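Local coordinates for protein peptidase M3B, oligoendopeptidase F (Enterococcus faecium, PDB 2QR4) that probably hydrolyses peptide bonds in short oligopeptides, as a zinc-dependent metallopeptidase of the oligoendopeptidase F group in family M3, at residues Thr65-Thr68 against Asp69-Ala72; Lys112-Val115 against Tyr116-Tyr119; His450-Asp453 against Glu454-Val457; Ala195-Lys198 against Gly199-Val203. One frame throughout, in Å; residues are numbered along the deposited sequence.

Interaction 1 of 4, residues Thr65-Thr68 against Asp69-Ala72; sequences TGNT and DYQA
N67 caps the start of helix 68-87, and its side chain meets Y70 one turn on. Asparagine suits this N-cap position because its short amide can fold back and offer an oxygen to an amide N-H of the first turn. With CG anti to the backbone N (chi1 179°), OD1 accepts from Y70 N at 3.0 Å, the donor tilted out of the plane of the side-chain carbonyl. Two main-chain bonds continue the turn: Q71 N reaches N67 O at 2.9 Å and A72 N reaches T68 O at 2.9 Å, both nearly straight.

A second set of bonds uses the side chain of Q71. Its extended chain carries NE2 back to T65 O at 3.0 Å, with the acceptor close to the amide plane, so that a main-chain carbonyl of the loop is tied to the helix. NE2 also bonds N209 of the second subunit. At the other end of the amide, a water donates to Q71 OE1 and to T68 OG1, bridging side chains three residues apart; T68 OG1 is bonded as well to E462 of the second subunit. The turn thus belongs partly to the subunit interface, where T460 of that subunit packs on T68 and Q71.

Stacking completes the contact. The N67 amide lies over one face of the Y70 ring, the two planes only 16° apart and the amide displaced toward the rim. An aromatic ring gives this flat amide a broad surface to lie on, and the nearest side-chain approach is N67 CB to Y70 CD2, 3.6 Å.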
loop_
_atom_site.group_PDB
_atom_site.type_symbol
_atom_site.label_atom_id
_atom_site.label_comp_id
_atom_site.label_asym_id
_atom_site.label_seq_id
_atom_site.Cartn_x
_atom_site.Cartn_y
_atom_site.Cartn_z
ATOM N N THR A 65 12.634 11.941 1.205
ATOM C CA THR A 65 12.053 10.699 0.686
ATOM C C THR A 65 12.287 10.498 -0.805
ATOM O O THR A 65 12.065 9.410 -1.323
ATOM C CB THR A 65 10.544 10.585 0.981
ATOM O OG1 THR A 65 10.245 11.202 2.235
ATOM C CG2 THR A 65 10.137 9.115 1.055
ATOM N N GLY A 66 12.732 11.547 -1.488
ATOM C CA GLY A 66 13.048 11.447 -2.901
ATOM C C GLY A 66 14.489 11.036 -3.161
ATOM O O GLY A 66 14.897 10.880 -4.312
ATOM N N ASN A 67 15.262 10.852 -2.093
ATOM C CA ASN A 67 16.685 10.532 -2.211
ATOM C C ASN A 67 16.948 9.019 -2.334
ATOM O O ASN A 67 16.717 8.261 -1.386
ATOM C CB ASN A 67 17.445 11.136 -1.027
ATOM C CG ASN A 67 18.936 10.826 -1.059
ATOM O OD1 ASN A 67 19.342 9.669 -1.088
ATOM N ND2 ASN A 67 19.753 11.865 -1.033
ATOM N N THR A 68 17.444 8.600 -3.500
ATOM C CA THR A 68 17.689 7.189 -3.808
ATOM C C THR A 68 18.469 6.474 -2.714
ATOM O O THR A 68 18.065 5.408 -2.255
ATOM C CB THR A 68 18.428 7.005 -5.157
ATOM O OG1 THR A 68 17.582 7.441 -6.222
ATOM C CG2 THR A 68 18.773 5.539 -5.387
ATOM N N ASP A 69 19.579 7.061 -2.286
ATOM C CA ASP A 69 20.393 6.434 -1.258
ATOM C C ASP A 69 19.636 6.232 0.039
ATOM O O ASP A 69 19.834 5.227 0.707
ATOM C CB ASP A 69 21.669 7.229 -1.019
ATOM C CG ASP A 69 22.534 7.280 -2.247
ATOM O OD1 ASP A 69 23.466 8.109 -2.289
ATOM O OD2 ASP A 69 22.269 6.486 -3.178
ATOM N N TYR A 70 18.749 7.160 0.386
ATOM C CA TYR A 70 17.964 6.995 1.613
ATOM C C TYR A 70 16.886 5.945 1.414
ATOM O O TYR A 70 16.666 5.114 2.295
ATOM C CB TYR A 70 17.330 8.304 2.095
ATOM C CG TYR A 70 18.305 9.408 2.475
ATOM C CD1 TYR A 70 19.634 9.132 2.783
ATOM C CD2 TYR A 70 17.877 10.729 2.554
ATOM C CE1 TYR A 70 20.516 10.154 3.132
ATOM C CE2 TYR A 70 18.739 11.747 2.903
ATOM C CZ TYR A 70 20.053 11.460 3.192
ATOM O OH TYR A 70 20.897 12.498 3.532
ATOM N N GLN A 71 16.219 5.975 0.259
ATOM C CA GLN A 71 15.217 4.957 -0.060
ATOM C C GLN A 71 15.829 3.556 0.099
ATOM O O GLN A 71 15.239 2.672 0.728
ATOM C CB GLN A 71 14.718 5.125 -1.490
ATOM C CG GLN A 71 13.922 6.383 -1.752
ATOM C CD GLN A 71 13.630 6.565 -3.229
ATOM O OE1 GLN A 71 14.170 5.841 -4.068
ATOM N NE2 GLN A 71 12.785 7.542 -3.560
ATOM N N ALA A 72 17.025 3.382 -0.465
ATOM C CA ALA A 72 17.743 2.106 -0.445
ATOM C C ALA A 72 18.105 1.666 0.962
ATOM O O ALA A 72 17.948 0.496 1.316
ATOM C CB ALA A 72 19.000 2.199 -1.289
HETATM O O HOH W 1 15.035 6.246 -6.584
#

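Interaction 2 of 4, residues Lys112-Val115 against Tyr116-Tyr119; sequences KLEV and YRHY
L113 meets Y116 through the main chain: Y116 N donates to L113 O at 2.8 Å, approaching from above the carbonyl plane. The leucine side chain itself is buried and rests on F107 of helix 100-109, a place that suits a branched apolar residue.

E114 comes next and carries the side-chain contact, a salt bridge to R117 three residues on. The two chains lie side by side and point the same way, and a bend in the glutamate at chi2 (57°) swings its carboxylate round toward the arginine. Carboxylate and guanidinium are nearly coplanar, their planes 28° apart, so the carboxylate meets the guanidinium at its edge, near its plane. E114 OE1 receives R117 NH1 at 2.9 Å on its syn lone pair, close to the guanidinium plane. E114 OE2 faces both NE and NH1 of R117; its modelled separation from NE is improbably short and its exact value is doubtful. This i to i+3 pairing spans the junction between a short 3-10 turn and helix 117-124, within the oligopeptidase F family region. A weak main-chain bond, R117 N to E114 O at 3.3 Å, runs along the same junction. The R117 side chain also touches W104 and F107 of helix 100-109, and an arginine is long enough to do this and still pair with the acid.

V115, exposed, sets its CB 4.3 Å from Y116 CD1, a loose apolar touch. The tyrosine ring then leads on to I40, E41 and L44 of helix 33-63.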
loop_
_atom_site.group_PDB
_atom_site.type_symbol
_atom_site.label_atom_id
_atom_site.label_comp_id
_atom_site.label_asym_id
_atom_site.label_seq_id
_atom_site.Cartn_x
_atom_site.Cartn_y
_atom_site.Cartn_z
ATOM N N LYS A 112 19.471 -12.018 38.816
ATOM C CA LYS A 112 19.828 -11.270 37.618
ATOM C C LYS A 112 18.635 -11.033 36.697
ATOM O O LYS A 112 18.616 -10.070 35.917
ATOM C CB LYS A 112 20.903 -12.018 36.839
ATOM C CG LYS A 112 22.254 -12.142 37.523
ATOM C CD LYS A 112 23.286 -12.449 36.459
ATOM C CE LYS A 112 24.614 -12.875 37.011
ATOM N NZ LYS A 112 25.437 -13.384 35.879
ATOM N N LEU A 113 17.648 -11.923 36.768
ATOM C CA LEU A 113 16.433 -11.790 35.961
ATOM C C LEU A 113 15.604 -10.580 36.372
ATOM O O LEU A 113 14.768 -10.108 35.608
ATOM C CB LEU A 113 15.571 -13.038 36.082
ATOM C CG LEU A 113 15.926 -14.229 35.198
ATOM C CD1 LEU A 113 15.159 -15.431 35.706
ATOM C CD2 LEU A 113 15.602 -13.962 33.746
ATOM N N GLU A 114 15.831 -10.087 37.585
ATOM C CA GLU A 114 15.079 -8.951 38.093
ATOM C C GLU A 114 15.187 -7.755 37.141
ATOM O O GLU A 114 14.290 -6.921 37.074
ATOM C CB GLU A 114 15.551 -8.585 39.505
ATOM C CG GLU A 114 14.465 -7.994 40.403
ATOM C CD GLU A 114 13.243 -8.905 40.568
ATOM O OE1 GLU A 114 13.400 -10.124 40.800
ATOM O OE2 GLU A 114 12.113 -8.386 40.480
ATOM N N VAL A 115 16.279 -7.693 36.387
ATOM C CA VAL A 115 16.491 -6.600 35.443
ATOM C C VAL A 115 15.443 -6.609 34.337
ATOM O O VAL A 115 15.194 -5.577 33.711
ATOM C CB VAL A 115 17.888 -6.673 34.790
ATOM C CG1 VAL A 115 18.074 -5.541 33.816
ATOM C CG2 VAL A 115 18.982 -6.642 35.852
ATOM N N TYR A 116 14.834 -7.774 34.104
ATOM C CA TYR A 116 13.865 -7.930 33.029
ATOM C C TYR A 116 12.431 -8.142 33.509
ATOM O O TYR A 116 11.529 -8.351 32.695
ATOM C CB TYR A 116 14.264 -9.103 32.123
ATOM C CG TYR A 116 15.593 -8.909 31.454
ATOM C CD1 TYR A 116 16.712 -9.619 31.872
ATOM C CD2 TYR A 116 15.740 -8.000 30.417
ATOM C CE1 TYR A 116 17.944 -9.434 31.268
ATOM C CE2 TYR A 116 16.969 -7.804 29.809
ATOM C CZ TYR A 116 18.063 -8.527 30.239
ATOM O OH TYR A 116 19.277 -8.347 29.638
ATOM N N ARG A 117 12.206 -8.105 34.818
ATOM C CA ARG A 117 10.894 -8.502 35.319
ATOM C C ARG A 117 9.775 -7.710 34.633
ATOM O O ARG A 117 8.823 -8.294 34.114
ATOM C CB ARG A 117 10.822 -8.434 36.851
ATOM C CG ARG A 117 9.865 -7.410 37.444
ATOM C CD ARG A 117 9.112 -8.033 38.617
ATOM N NE ARG A 117 9.996 -8.838 39.461
ATOM C CZ ARG A 117 9.634 -9.959 40.084
ATOM N NH1 ARG A 117 10.516 -10.618 40.830
ATOM N NH2 ARG A 117 8.398 -10.428 39.952
ATOM N N HIS A 118 9.920 -6.392 34.598
ATOM C CA HIS A 118 8.957 -5.518 33.940
ATOM C C HIS A 118 8.721 -5.910 32.472
ATOM O O HIS A 118 7.611 -5.770 31.946
ATOM C CB HIS A 118 9.387 -4.053 34.107
ATOM C CG HIS A 118 9.317 -3.244 32.849
ATOM N ND1 HIS A 118 8.164 -2.614 32.431
ATOM C CD2 HIS A 118 10.265 -2.948 31.927
ATOM C CE1 HIS A 118 8.401 -1.975 31.299
ATOM N NE2 HIS A 118 9.668 -2.161 30.971
ATOM N N TYR A 119 9.754 -6.431 31.818
ATOM C CA TYR A 119 9.599 -6.893 30.442
ATOM C C TYR A 119 8.861 -8.229 30.383
ATOM O O TYR A 119 7.978 -8.425 29.544
ATOM C CB TYR A 119 10.950 -6.986 29.741
ATOM C CG TYR A 119 10.890 -7.704 28.424
ATOM C CD1 TYR A 119 10.413 -7.065 27.283
ATOM C CD2 TYR A 119 11.301 -9.032 28.317
ATOM C CE1 TYR A 119 10.345 -7.731 26.063
ATOM C CE2 TYR A 119 11.245 -9.705 27.107
ATOM C CZ TYR A 119 10.763 -9.049 25.981
ATOM O OH TYR A 119 10.703 -9.714 24.774
#

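Interaction 3 of 4, residues His450-Asp453 against Glu454-Val457; sequences HTED and EKGV
E452 and K455 run side by side and point the same way at the end of helix 418-454, joined by a salt bridge. The glutamate chain bends at chi2 (-63°) and the lysine at chi3, which brings K455 NZ to E452 OE2 at 3.1 Å, a weak bond. A flexible lysine suits this exposed side, since it can curl back along the turn to find the acid. The other carboxylate oxygen is placed differently: E452 OE1 is hydrogen-bonded to Y463 of the following helix and also touches the methyls of V457, whose side chain crosses that of the glutamate, with CG2 3.6 Å from OE1.

E454 lies obliquely across T451. Its OE1 stands 2.9 Å from T451 O, two acceptors with no hydrogen bond between them, an unfavourable approach that makes the modelled carboxylate position somewhat doubtful. The threonine hydroxyl sits between the backbone N and the carbonyl carbon (chi1 52°), from where it bonds back to the carbonyls of H447 and F448 in the preceding turn.

The main chain closes in a Schellman motif. V457 N bonds E452 O at 3.0 Å, and G456 N bonds D453 O at 2.9 Å from above the carbonyl plane. G456 has positive phi (87°), a backbone shape that suits glycine because a side chain would press against the preceding carbonyl. The D453 carboxylate reaches helix 208-228, OD1 in a salt bridge with K220 and OD2 hydrogen-bonded to N223.

Negative charge is probably disfavoured at this carbonyl-rich helix end, and E452 and D453 are partly offset by the salt bridges to K455 and K220.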
loop_
_atom_site.group_PDB
_atom_site.type_symbol
_atom_site.label_atom_id
_atom_site.label_comp_id
_atom_site.label_asym_id
_atom_site.label_seq_id
_atom_site.Cartn_x
_atom_site.Cartn_y
_atom_site.Cartn_z
ATOM N N HIS A 450 -11.615 3.738 12.078
ATOM C CA HIS A 450 -11.430 2.347 12.483
ATOM C C HIS A 450 -12.759 1.636 12.750
ATOM O O HIS A 450 -12.975 0.517 12.282
ATOM C CB HIS A 450 -10.539 2.225 13.714
ATOM C CG HIS A 450 -9.114 2.607 13.479
ATOM N ND1 HIS A 450 -8.128 1.678 13.233
ATOM C CD2 HIS A 450 -8.500 3.814 13.483
ATOM C CE1 HIS A 450 -6.972 2.295 13.073
ATOM N NE2 HIS A 450 -7.171 3.592 13.223
ATOM N N THR A 451 -13.637 2.276 13.518
ATOM C CA THR A 451 -14.926 1.661 13.860
ATOM C C THR A 451 -15.808 1.447 12.636
ATOM O O THR A 451 -16.475 0.428 12.532
ATOM C CB THR A 451 -15.685 2.470 14.919
ATOM O OG1 THR A 451 -15.759 3.841 14.493
ATOM C CG2 THR A 451 -14.938 2.383 16.252
ATOM N N GLU A 452 -15.787 2.406 11.712
ATOM C CA GLU A 452 -16.530 2.298 10.460
ATOM C C GLU A 452 -16.037 1.146 9.602
ATOM O O GLU A 452 -16.822 0.307 9.165
ATOM C CB GLU A 452 -16.453 3.609 9.689
ATOM C CG GLU A 452 -17.332 4.704 10.301
ATOM C CD GLU A 452 -18.826 4.350 10.278
ATOM O OE1 GLU A 452 -19.463 4.515 9.217
ATOM O OE2 GLU A 452 -19.369 3.919 11.320
ATOM N N ASP A 453 -14.730 1.093 9.377
ATOM C CA ASP A 453 -14.128 -0.008 8.625
ATOM C C ASP A 453 -14.389 -1.372 9.273
ATOM O O ASP A 453 -14.615 -2.368 8.594
ATOM C CB ASP A 453 -12.618 0.202 8.462
ATOM C CG ASP A 453 -11.937 -0.999 7.842
ATOM O OD1 ASP A 453 -11.899 -1.094 6.601
ATOM O OD2 ASP A 453 -11.445 -1.858 8.598
ATOM N N GLU A 454 -14.343 -1.422 10.592
ATOM C CA GLU A 454 -14.570 -2.680 11.272
ATOM C C GLU A 454 -16.007 -3.154 11.045
ATOM O O GLU A 454 -16.233 -4.339 10.834
ATOM C CB GLU A 454 -14.177 -2.576 12.752
ATOM C CG GLU A 454 -15.218 -3.030 13.752
ATOM C CD GLU A 454 -15.464 -1.964 14.831
ATOM O OE1 GLU A 454 -16.555 -1.335 14.805
ATOM O OE2 GLU A 454 -14.560 -1.739 15.685
ATOM N N LYS A 455 -16.968 -2.231 11.057
ATOM C CA LYS A 455 -18.366 -2.568 10.741
ATOM C C LYS A 455 -18.554 -2.916 9.263
ATOM O O LYS A 455 -19.633 -3.284 8.842
ATOM C CB LYS A 455 -19.314 -1.419 11.115
ATOM C CG LYS A 455 -19.358 -1.075 12.603
ATOM C CD LYS A 455 -20.482 -0.090 12.925
ATOM C CE LYS A 455 -20.511 1.048 11.916
ATOM N NZ LYS A 455 -21.665 1.979 12.087
ATOM N N GLY A 456 -17.509 -2.790 8.466
ATOM C CA GLY A 456 -17.626 -3.119 7.050
ATOM C C GLY A 456 -18.118 -1.989 6.153
ATOM O O GLY A 456 -18.534 -2.235 5.020
ATOM N N VAL A 457 -18.090 -0.744 6.629
ATOM C CA VAL A 457 -18.468 0.327 5.723
ATOM C C VAL A 457 -17.281 0.875 4.941
ATOM O O VAL A 457 -16.289 1.307 5.517
ATOM C CB VAL A 457 -19.378 1.428 6.358
ATOM C CG1 VAL A 457 -19.656 1.158 7.805
ATOM C CG2 VAL A 457 -18.836 2.815 6.104
#

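Interaction 4 of 4, residues Ala195-Lys198 against Gly199-Val203; sequences AAFK and GLYSV
F197 and Y201, one helical turn apart on helix 190-206, bring their rings together obliquely, with planes at 49° and centroids 4.8 Å apart. Y201 CD2 lies over one face of the F197 ring, offset toward its rim, and the closest approach is F197 CE1 to Y201 CE2, 3.5 Å. The two first torsions differ: F197 has CG anti to the backbone N (chi1 177°), whereas Y201 has CG beside its own N.

The carbonyl of F197 is part of the same meeting. It accepts Y201 N at 3.1 Å and also lies at the tyrosine ring edge, where Y201 CD2 comes equally near, at 3.1 Å. Regular helical bonds continue alongside, such as L200 N to A196 O at 3.0 Å. G199, with no side chain, suits a place where the A195 carbonyl comes close. S202 folds its hydroxyl back to G199 O at 2.6 Å, giving that carbonyl a side-chain donor.

Farther out, Y181 of helix 178-185 packs on F197 and L200, Y282 meets the F197 ring, and R492 touches Y201. The extended K198 chain carries NZ to a salt bridge with E194.

Large apolar and aromatic residues therefore suit the buried side, where dispersion between rings supplies the contact, while the lysine pairs its charge with an acid of its own helix.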
loop_
_atom_site.group_PDB
_atom_site.type_symbol
_atom_site.label_atom_id
_atom_site.label_comp_id
_atom_site.label_asym_id
_atom_site.label_seq_id
_atom_site.Cartn_x
_atom_site.Cartn_y
_atom_site.Cartn_z
ATOM N N ALA A 195 -5.239 32.062 -1.823
ATOM C CA ALA A 195 -4.678 31.433 -3.011
ATOM C C ALA A 195 -3.808 30.215 -2.660
ATOM O O ALA A 195 -3.830 29.222 -3.376
ATOM C CB ALA A 195 -3.901 32.459 -3.825
ATOM N N ALA A 196 -3.055 30.298 -1.562
ATOM C CA ALA A 196 -2.221 29.181 -1.090
ATOM C C ALA A 196 -3.080 28.026 -0.662
ATOM O O ALA A 196 -2.801 26.876 -0.992
ATOM C CB ALA A 196 -1.323 29.607 0.089
ATOM N N PHE A 197 -4.129 28.345 0.083
ATOM C CA PHE A 197 -5.056 27.354 0.606
ATOM C C PHE A 197 -5.714 26.601 -0.550
ATOM O O PHE A 197 -5.681 25.375 -0.580
ATOM C CB PHE A 197 -6.085 28.070 1.488
ATOM C CG PHE A 197 -7.160 27.190 2.041
ATOM C CD1 PHE A 197 -6.965 26.484 3.217
ATOM C CD2 PHE A 197 -8.394 27.110 1.413
ATOM C CE1 PHE A 197 -7.972 25.690 3.744
ATOM C CE2 PHE A 197 -9.403 26.312 1.928
ATOM C CZ PHE A 197 -9.192 25.600 3.099
ATOM N N LYS A 198 -6.274 27.336 -1.511
ATOM C CA LYS A 198 -6.937 26.732 -2.689
ATOM C C LYS A 198 -6.000 25.993 -3.637
ATOM O O LYS A 198 -6.371 24.966 -4.221
ATOM C CB LYS A 198 -7.736 27.783 -3.472
ATOM C CG LYS A 198 -9.102 28.014 -2.864
ATOM C CD LYS A 198 -9.752 29.328 -3.252
ATOM C CE LYS A 198 -11.012 29.485 -2.422
ATOM N NZ LYS A 198 -11.675 30.780 -2.688
ATOM N N GLY A 199 -4.785 26.511 -3.784
ATOM C CA GLY A 199 -3.769 25.831 -4.580
ATOM C C GLY A 199 -3.425 24.472 -3.985
ATOM O O GLY A 199 -3.407 23.460 -4.692
ATOM N N LEU A 200 -3.169 24.446 -2.677
ATOM C CA LEU A 200 -2.700 23.226 -2.025
ATOM C C LEU A 200 -3.799 22.194 -2.073
ATOM O O LEU A 200 -3.566 21.040 -2.423
ATOM C CB LEU A 200 -2.287 23.489 -0.573
ATOM C CG LEU A 200 -1.818 22.267 0.230
ATOM C CD1 LEU A 200 -0.300 22.133 0.254
ATOM C CD2 LEU A 200 -2.341 22.329 1.645
ATOM N N TYR A 201 -5.011 22.625 -1.745
ATOM C CA TYR A 201 -6.141 21.707 -1.702
ATOM C C TYR A 201 -6.601 21.221 -3.068
ATOM O O TYR A 201 -7.191 20.153 -3.165
ATOM C CB TYR A 201 -7.283 22.267 -0.859
ATOM C CG TYR A 201 -7.023 22.063 0.612
ATOM C CD1 TYR A 201 -7.253 20.834 1.208
ATOM C CD2 TYR A 201 -6.492 23.075 1.393
ATOM C CE1 TYR A 201 -6.984 20.624 2.564
ATOM C CE2 TYR A 201 -6.222 22.879 2.740
ATOM C CZ TYR A 201 -6.483 21.650 3.319
ATOM O OH TYR A 201 -6.224 21.451 4.659
ATOM N N SER A 202 -6.320 21.968 -4.131
ATOM C CA SER A 202 -6.674 21.463 -5.457
ATOM C C SER A 202 -5.946 20.140 -5.710
ATOM O O SER A 202 -6.468 19.251 -6.354
ATOM C CB SER A 202 -6.355 22.487 -6.556
ATOM O OG SER A 202 -4.960 22.730 -6.639
ATOM N N VAL A 203 -4.746 20.001 -5.167
ATOM C CA VAL A 203 -3.970 18.785 -5.365
ATOM C C VAL A 203 -4.439 17.623 -4.483
ATOM O O VAL A 203 -4.529 16.494 -4.949
ATOM C CB VAL A 203 -2.448 19.047 -5.162
ATOM C CG1 VAL A 203 -1.669 17.742 -5.186
ATOM C CG2 VAL A 203 -1.932 19.994 -6.244
#

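How the interactions relate
Followed from the N terminus, the four contacts come in the order 1, 2, 4, 3. Each joins adjoining segments, so none encloses a long loop, and they lie in series without nesting or crossing. Interaction 1 turns the chain from helix 33-63 into helix 68-87 at the subunit interface. Interaction 2 makes the step from helix 100-109 to helix 117-124, and its tyrosine packs back on helix 33-63. Interaction 4 lies within helix 190-206, and interaction 3 ends helix 418-454 against helix 208-228. Interactions 2 and 4 lie on opposite sides of the chain's centre, their own centres about 54 Å apart; no two of the four touch.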